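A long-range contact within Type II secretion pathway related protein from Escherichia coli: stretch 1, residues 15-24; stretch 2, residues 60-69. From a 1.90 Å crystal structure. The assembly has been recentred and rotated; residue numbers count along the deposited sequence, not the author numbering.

Stretch 1, residues 15-24: SATRYLKMRC
Stretch 2 (60-69) SDDIYVRLTR

The strongest polar link is a salt bridge: NH1 of Arg18 lies 3.0 Å from OD1 of Asp61. Arg18 reaches it fully extended, chi1 to chi3 all t and chi4 at -176°, while Asp61, whose CA-to-CB bond points away, brings its carboxylate back with chi1 m and chi2 at -14°. Water 1 accepts a hydrogen bond from Arg18 NH1 at 2.9 Å and is hydrogen-bonded to Ser60 OG at 3.0 Å, so the arginine is tied to two residues of the partner helix. The same guanidinium lies flat on the ring of Tyr64, centres 4.0 Å apart and planes at 4°, with Arg18 CZ 20° off the ring normal, a cation-pi geometry. Arg18 CD sits over that face too, 3.9 Å from the ring centroid; an extended arginine thus gives the tyrosine both methylene and charge while its tip pairs with the acid.

At the far end of the same ring, Arg23 NE donates a hydrogen bond to Tyr64 OH, 3.2 Å long with an angle of 148° at the hydrogen. Arg23 has chi1 m, chi2 and chi3 t, and chi4 at -102°; Tyr64 OH lies near its guanidinium plane, and Thr68 CG2 covers one face, 4.0 Å from Arg23 NE.

The framework is two helices, 15-23 and 60-69, both begun earlier in the chain. Their N-to-C directions differ by 54° (signed crossing angle -54°), and their axes approach to 9.2 Å. Backbone phi/psi stay near -65/-40 through most of both, but Arg23 drifts to -120/-6 and Cys24 (-130/23) leaves helical values. Register is set where the helices come close, with Ser15 CA 4.8 Å from Ser60 CA.

Knobs enter holes from both sides. Ser15, chi1 p and pointing toward the partner, sits among Ser60, Ile63, Tyr64 and Leu67, its OG 3.2 Å from Ile63 CG2; so small a side chain suits the close backbones here. Ser60 is t, while Ile63 and Leu67 are both m,t.

Tyr64, chi1 t and chi2 81°, is the reciprocal knob, set among Arg18, Tyr19, Met22 and Arg23; Met22 CB lies 3.4 Å from its OH. Tyr19, at an off-rotamer chi1 of -146° with chi2 98°, starts sideways but turns its end nearer. Its ring meets that of Tyr64 obliquely, centroids 5.5 Å apart and planes at 54°, and Tyr19 CE1 packs 3.7 Å from Leu67 CB. Thr68, chi1 p, returns its OG1 to Val65 O at 2.9 Å, leaving CG2 3.7 Å from Tyr19 CE1.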

ATOM      1  N   SER A  15      -2.152   1.499   0.703  1.00 25.01           N
ATOM      2  CA  SER A  15      -3.141   2.323  -0.032  1.00 24.93           C
ATOM      3  C   SER A  15      -2.672   2.650  -1.443  1.00 22.71           C
ATOM      4  O   SER A  15      -3.465   2.666  -2.375  1.00 21.33           O
ATOM      5  CB  SER A  15      -3.449   3.628   0.699  1.00 26.17           C
ATOM      6  OG  SER A  15      -2.249   4.352   0.859  1.00 32.53           O
ATOM      7  N   ALA A  16      -1.379   2.922  -1.594  1.00 22.39           N
ATOM      8  CA  ALA A  16      -0.789   3.180  -2.909  1.00 21.37           C
ATOM      9  C   ALA A  16      -0.887   1.941  -3.807  1.00 19.92           C
ATOM     10  O   ALA A  16      -1.135   2.040  -5.011  1.00 18.28           O
ATOM     11  CB  ALA A  16       0.688   3.626  -2.742  1.00 22.66           C
ATOM     12  N   THR A  17      -0.716   0.764  -3.205  1.00 20.70           N
ATOM     13  CA  THR A  17      -0.804  -0.491  -3.931  1.00 20.50           C
ATOM     14  C   THR A  17      -2.251  -0.727  -4.370  1.00 19.36           C
ATOM     15  O   THR A  17      -2.515  -1.150  -5.504  1.00 18.47           O
ATOM     16  CB  THR A  17      -0.260  -1.664  -3.057  1.00 22.15           C
ATOM     17  OG1 THR A  17       1.107  -1.362  -2.681  1.00 24.56           O
ATOM     18  CG2 THR A  17      -0.281  -2.933  -3.824  1.00 22.81           C
ATOM     19  N   ARG A  18      -3.204  -0.418  -3.488  1.00 19.74           N
ATOM     20  CA  ARG A  18      -4.633  -0.437  -3.868  1.00 19.51           C
ATOM     21  C   ARG A  18      -4.939   0.542  -5.014  1.00 17.98           C
ATOM     22  O   ARG A  18      -5.682   0.235  -5.959  1.00 17.33           O
ATOM     23  CB  ARG A  18      -5.497  -0.133  -2.672  1.00 21.09           C
ATOM     24  CG  ARG A  18      -6.961  -0.021  -2.967  1.00 24.54           C
ATOM     25  CD  ARG A  18      -7.675   0.337  -1.657  1.00 31.27           C
ATOM     26  NE  ARG A  18      -9.109   0.466  -1.829  1.00 36.28           N
ATOM     27  CZ  ARG A  18      -9.956   0.841  -0.869  1.00 41.70           C
ATOM     28  NH1 ARG A  18      -9.519   1.152   0.353  1.00 43.88           N
ATOM     29  NH2 ARG A  18     -11.258   0.892  -1.134  1.00 45.38           N
ATOM     30  N   TYR A  19      -4.354   1.719  -4.938  1.00 16.96           N
ATOM     31  CA  TYR A  19      -4.514   2.705  -6.006  1.00 16.32           C
ATOM     32  C   TYR A  19      -3.992   2.163  -7.341  1.00 14.67           C
ATOM     33  O   TYR A  19      -4.651   2.301  -8.354  1.00 14.36           O
ATOM     34  CB  TYR A  19      -3.834   4.023  -5.635  1.00 16.83           C
ATOM     35  CG  TYR A  19      -4.553   5.245  -6.178  1.00 16.46           C
ATOM     36  CD1 TYR A  19      -5.414   5.961  -5.374  1.00 19.10           C
ATOM     37  CD2 TYR A  19      -4.379   5.671  -7.490  1.00 18.28           C
ATOM     38  CE1 TYR A  19      -6.084   7.077  -5.840  1.00 19.34           C
ATOM     39  CE2 TYR A  19      -5.072   6.801  -7.983  1.00 16.77           C
ATOM     40  CZ  TYR A  19      -5.913   7.488  -7.137  1.00 18.97           C
ATOM     41  OH  TYR A  19      -6.607   8.603  -7.530  1.00 18.42           O
ATOM     42  N   LEU A  20      -2.829   1.511  -7.329  1.00 14.63           N
ATOM     43  CA  LEU A  20      -2.277   0.923  -8.548  1.00 14.09           C
ATOM     44  C   LEU A  20      -3.194  -0.129  -9.146  1.00 14.35           C
ATOM     45  O   LEU A  20      -3.402  -0.168 -10.371  1.00 13.36           O
ATOM     46  CB  LEU A  20      -0.893   0.317  -8.275  1.00 14.43           C
ATOM     47  CG  LEU A  20       0.247   1.313  -8.139  1.00 15.11           C
ATOM     48  CD1 LEU A  20       1.555   0.552  -7.907  1.00 16.01           C
ATOM     49  CD2 LEU A  20       0.331   2.222  -9.405  1.00 14.10           C
ATOM     50  N   LYS A  21      -3.747  -0.979  -8.288  1.00 14.44           N
ATOM     51  CA  LYS A  21      -4.623  -2.044  -8.732  1.00 16.22           C
ATOM     52  C   LYS A  21      -5.950  -1.529  -9.281  1.00 17.01           C
ATOM     53  O   LYS A  21      -6.434  -2.007 -10.288  1.00 18.19           O
ATOM     54  CB  LYS A  21      -4.891  -3.010  -7.580  1.00 17.06           C
ATOM     55  CG  LYS A  21      -3.725  -3.899  -7.265  1.00 19.93           C
ATOM     56  CD  LYS A  21      -3.893  -4.588  -5.901  1.00 25.03           C
ATOM     57  CE  LYS A  21      -5.074  -5.495  -5.831  1.00 29.34           C
ATOM     58  NZ  LYS A  21      -5.183  -6.068  -4.453  1.00 32.76           N
ATOM     59  N   MET A  22      -6.530  -0.554  -8.598  1.00 16.98           N
ATOM     60  CA  MET A  22      -7.864  -0.070  -8.917  1.00 18.01           C
ATOM     61  C   MET A  22      -7.837   0.937 -10.085  1.00 16.11           C
ATOM     62  O   MET A  22      -8.720   0.919 -10.938  1.00 15.84           O
ATOM     63  CB  MET A  22      -8.500   0.589  -7.674  1.00 19.11           C
ATOM     64  CG  MET A  22      -8.863  -0.392  -6.561  1.00 24.75           C
ATOM     65  SD  MET A  22     -10.439  -1.267  -6.826  1.00 34.11           S
ATOM     66  CE  MET A  22     -11.442   0.032  -7.392  1.00 28.42           C
ATOM     67  N   ARG A  23      -6.839   1.810 -10.111  1.00 14.97           N
ATOM     68  CA  ARG A  23      -6.877   2.976 -11.004  1.00 15.04           C
ATOM     69  C   ARG A  23      -5.746   3.037 -12.017  1.00 13.87           C
ATOM     70  O   ARG A  23      -5.755   3.916 -12.890  1.00 13.97           O
ATOM     71  CB  ARG A  23      -6.899   4.231 -10.145  1.00 15.74           C
ATOM     72  CG  ARG A  23      -8.243   4.289  -9.431  1.00 19.04           C
ATOM     73  CD  ARG A  23      -8.316   5.274  -8.421  1.00 24.03           C
ATOM     74  NE  ARG A  23      -9.672   5.279  -7.849  1.00 24.16           N
ATOM     75  CZ  ARG A  23     -10.624   6.153  -8.132  1.00 22.58           C
ATOM     76  NH1 ARG A  23     -11.772   6.069  -7.486  1.00 26.24           N
ATOM     77  NH2 ARG A  23     -10.447   7.098  -9.038  1.00 23.47           N
ATOM     78  N   CYS A  24      -4.789   2.114 -11.894  1.00 13.69           N
ATOM     79  CA  CYS A  24      -3.588   2.085 -12.740  1.00 13.26           C
ATOM     80  C   CYS A  24      -3.335   0.705 -13.348  1.00 13.40           C
ATOM     81  O   CYS A  24      -2.204   0.375 -13.698  1.00 13.41           O
ATOM     82  CB  CYS A  24      -2.364   2.548 -11.955  1.00 13.79           C
ATOM     83  SG  CYS A  24      -2.609   4.089 -11.050  1.00 14.02           S
ATOM     84  N   SER A  60      -5.291   2.578   5.822  1.00 33.63           N
ATOM     85  CA  SER A  60      -5.087   2.550   4.378  1.00 31.46           C
ATOM     86  C   SER A  60      -6.352   3.013   3.650  1.00 30.98           C
ATOM     87  O   SER A  60      -6.261   3.747   2.652  1.00 28.87           O
ATOM     88  CB  SER A  60      -4.669   1.153   3.911  1.00 30.17           C
ATOM     89  OG  SER A  60      -4.515   1.119   2.497  1.00 31.69           O
ATOM     90  N   ASP A  61      -7.514   2.596   4.155  1.00 32.43           N
ATOM     91  CA  ASP A  61      -8.820   3.023   3.618  1.00 33.15           C
ATOM     92  C   ASP A  61      -8.962   4.540   3.648  1.00 33.65           C
ATOM     93  O   ASP A  61      -9.421   5.153   2.686  1.00 31.78           O
ATOM     94  CB  ASP A  61      -9.985   2.409   4.411  1.00 35.80           C
ATOM     95  CG  ASP A  61     -10.143   0.903   4.185  1.00 37.23           C
ATOM     96  OD1 ASP A  61      -9.539   0.352   3.235  1.00 37.31           O
ATOM     97  OD2 ASP A  61     -10.894   0.274   4.966  1.00 41.13           O
ATOM     98  N   ASP A  62      -8.568   5.139   4.768  1.00 35.55           N
ATOM     99  CA  ASP A  62      -8.687   6.584   4.951  1.00 36.86           C
ATOM    100  C   ASP A  62      -7.721   7.351   4.056  1.00 35.01           C
ATOM    101  O   ASP A  62      -8.085   8.377   3.476  1.00 35.14           O
ATOM    102  CB  ASP A  62      -8.429   6.942   6.407  1.00 40.15           C
ATOM    103  CG  ASP A  62      -9.534   6.467   7.337  1.00 43.92           C
ATOM    104  OD1 ASP A  62     -10.683   6.240   6.882  1.00 47.11           O
ATOM    105  OD2 ASP A  62      -9.244   6.334   8.538  1.00 47.20           O
ATOM    106  N   ILE A  63      -6.494   6.842   3.935  1.00 33.09           N
ATOM    107  CA  ILE A  63      -5.506   7.412   3.034  1.00 30.84           C
ATOM    108  C   ILE A  63      -5.982   7.304   1.593  1.00 28.92           C
ATOM    109  O   ILE A  63      -5.840   8.245   0.814  1.00 27.59           O
ATOM    110  CB  ILE A  63      -4.130   6.728   3.173  1.00 30.11           C
ATOM    111  CG1 ILE A  63      -3.525   7.025   4.554  1.00 33.53           C
ATOM    112  CG2 ILE A  63      -3.184   7.210   2.075  1.00 27.62           C
ATOM    113  CD1 ILE A  63      -2.366   6.132   4.928  1.00 34.33           C
ATOM    114  N   TYR A  64      -6.566   6.164   1.239  1.00 27.69           N
ATOM    115  CA  TYR A  64      -7.014   5.963  -0.127  1.00 25.88           C
ATOM    116  C   TYR A  64      -8.011   7.037  -0.556  1.00 26.96           C
ATOM    117  O   TYR A  64      -7.928   7.570  -1.669  1.00 25.66           O
ATOM    118  CB  TYR A  64      -7.643   4.590  -0.258  1.00 26.29           C
ATOM    119  CG  TYR A  64      -8.063   4.234  -1.671  1.00 22.93           C
ATOM    120  CD1 TYR A  64      -7.133   3.772  -2.590  1.00 21.68           C
ATOM    121  CD2 TYR A  64      -9.390   4.346  -2.073  1.00 25.33           C
ATOM    122  CE1 TYR A  64      -7.510   3.421  -3.878  1.00 20.73           C
ATOM    123  CE2 TYR A  64      -9.774   3.999  -3.363  1.00 23.52           C
ATOM    124  CZ  TYR A  64      -8.819   3.535  -4.256  1.00 21.82           C
ATOM    125  OH  TYR A  64      -9.170   3.190  -5.534  1.00 23.36           O
ATOM    126  N   VAL A  65      -8.953   7.351   0.326  1.00 29.84           N
ATOM    127  CA  VAL A  65      -9.923   8.400   0.049  1.00 31.92           C
ATOM    128  C   VAL A  65      -9.224   9.732  -0.212  1.00 31.80           C
ATOM    129  O   VAL A  65      -9.560  10.437  -1.172  1.00 32.09           O
ATOM    130  CB  VAL A  65     -10.911   8.551   1.187  1.00 34.86           C
ATOM    131  CG1 VAL A  65     -11.762   9.810   0.985  1.00 37.58           C
ATOM    132  CG2 VAL A  65     -11.768   7.295   1.291  1.00 36.87           C
ATOM    133  N   ARG A  66      -8.240  10.065   0.612  1.00 32.02           N
ATOM    134  CA  ARG A  66      -7.482  11.292   0.403  1.00 32.93           C
ATOM    135  C   ARG A  66      -6.762  11.268  -0.942  1.00 29.85           C
ATOM    136  O   ARG A  66      -6.748  12.282  -1.640  1.00 28.93           O
ATOM    137  CB  ARG A  66      -6.489  11.553   1.544  1.00 34.98           C
ATOM    138  CG  ARG A  66      -7.157  11.691   2.892  1.00 41.20           C
ATOM    139  CD  ARG A  66      -6.327  12.503   3.871  1.00 48.61           C
ATOM    140  NE  ARG A  66      -5.050  11.879   4.230  1.00 52.32           N
ATOM    141  CZ  ARG A  66      -4.870  10.988   5.212  1.00 56.45           C
ATOM    142  NH1 ARG A  66      -5.890  10.549   5.954  1.00 58.42           N
ATOM    143  NH2 ARG A  66      -3.646  10.514   5.448  1.00 57.79           N
ATOM    144  N   LEU A  67      -6.197  10.113  -1.320  1.00 27.02           N
ATOM    145  CA  LEU A  67      -5.478   9.992  -2.591  1.00 25.20           C
ATOM    146  C   LEU A  67      -6.412  10.192  -3.776  1.00 24.42           C
ATOM    147  O   LEU A  67      -6.032  10.863  -4.730  1.00 23.32           O
ATOM    148  CB  LEU A  67      -4.769   8.638  -2.722  1.00 23.74           C
ATOM    149  CG  LEU A  67      -3.647   8.325  -1.723  1.00 26.28           C
ATOM    150  CD1 LEU A  67      -3.172   6.875  -1.888  1.00 25.27           C
ATOM    151  CD2 LEU A  67      -2.493   9.304  -1.907  1.00 28.79           C
ATOM    152  N   THR A  68      -7.622   9.631  -3.725  1.00 24.76           N
ATOM    153  CA  THR A  68      -8.574   9.805  -4.832  1.00 25.25           C
ATOM    154  C   THR A  68      -8.969  11.278  -5.006  1.00 26.89           C
ATOM    155  O   THR A  68      -9.146  11.739  -6.128  1.00 27.15           O
ATOM    156  CB  THR A  68      -9.847   8.926  -4.705  1.00 26.01           C
ATOM    157  OG1 THR A  68     -10.657   9.364  -3.598  1.00 30.50           O
ATOM    158  CG2 THR A  68      -9.463   7.473  -4.513  1.00 24.58           C
ATOM    159  N   ARG A  69      -9.067  12.013  -3.902  1.00 28.56           N
ATOM    160  CA  ARG A  69      -9.467  13.412  -3.926  1.00 30.38           C
ATOM    161  C   ARG A  69      -8.361  14.379  -4.328  1.00 29.52           C
ATOM    162  O   ARG A  69      -8.650  15.510  -4.686  1.00 30.47           O
ATOM    163  CB  ARG A  69      -9.945  13.841  -2.553  1.00 33.41           C
ATOM    164  CG  ARG A  69     -11.172  13.167  -2.057  1.00 37.74           C
ATOM    165  CD  ARG A  69     -11.413  13.646  -0.642  1.00 44.41           C
ATOM    166  NE  ARG A  69     -12.539  12.981  -0.017  1.00 51.25           N
ATOM    167  CZ  ARG A  69     -13.816  13.284  -0.234  1.00 56.76           C
ATOM    168  NH1 ARG A  69     -14.160  14.259  -1.078  1.00 59.12           N
ATOM    169  NH2 ARG A  69     -14.759  12.604   0.406  1.00 59.15           N
TER
HETATM  170  O   HOH W   1      -7.137   0.029   1.603  1.00 36.81           O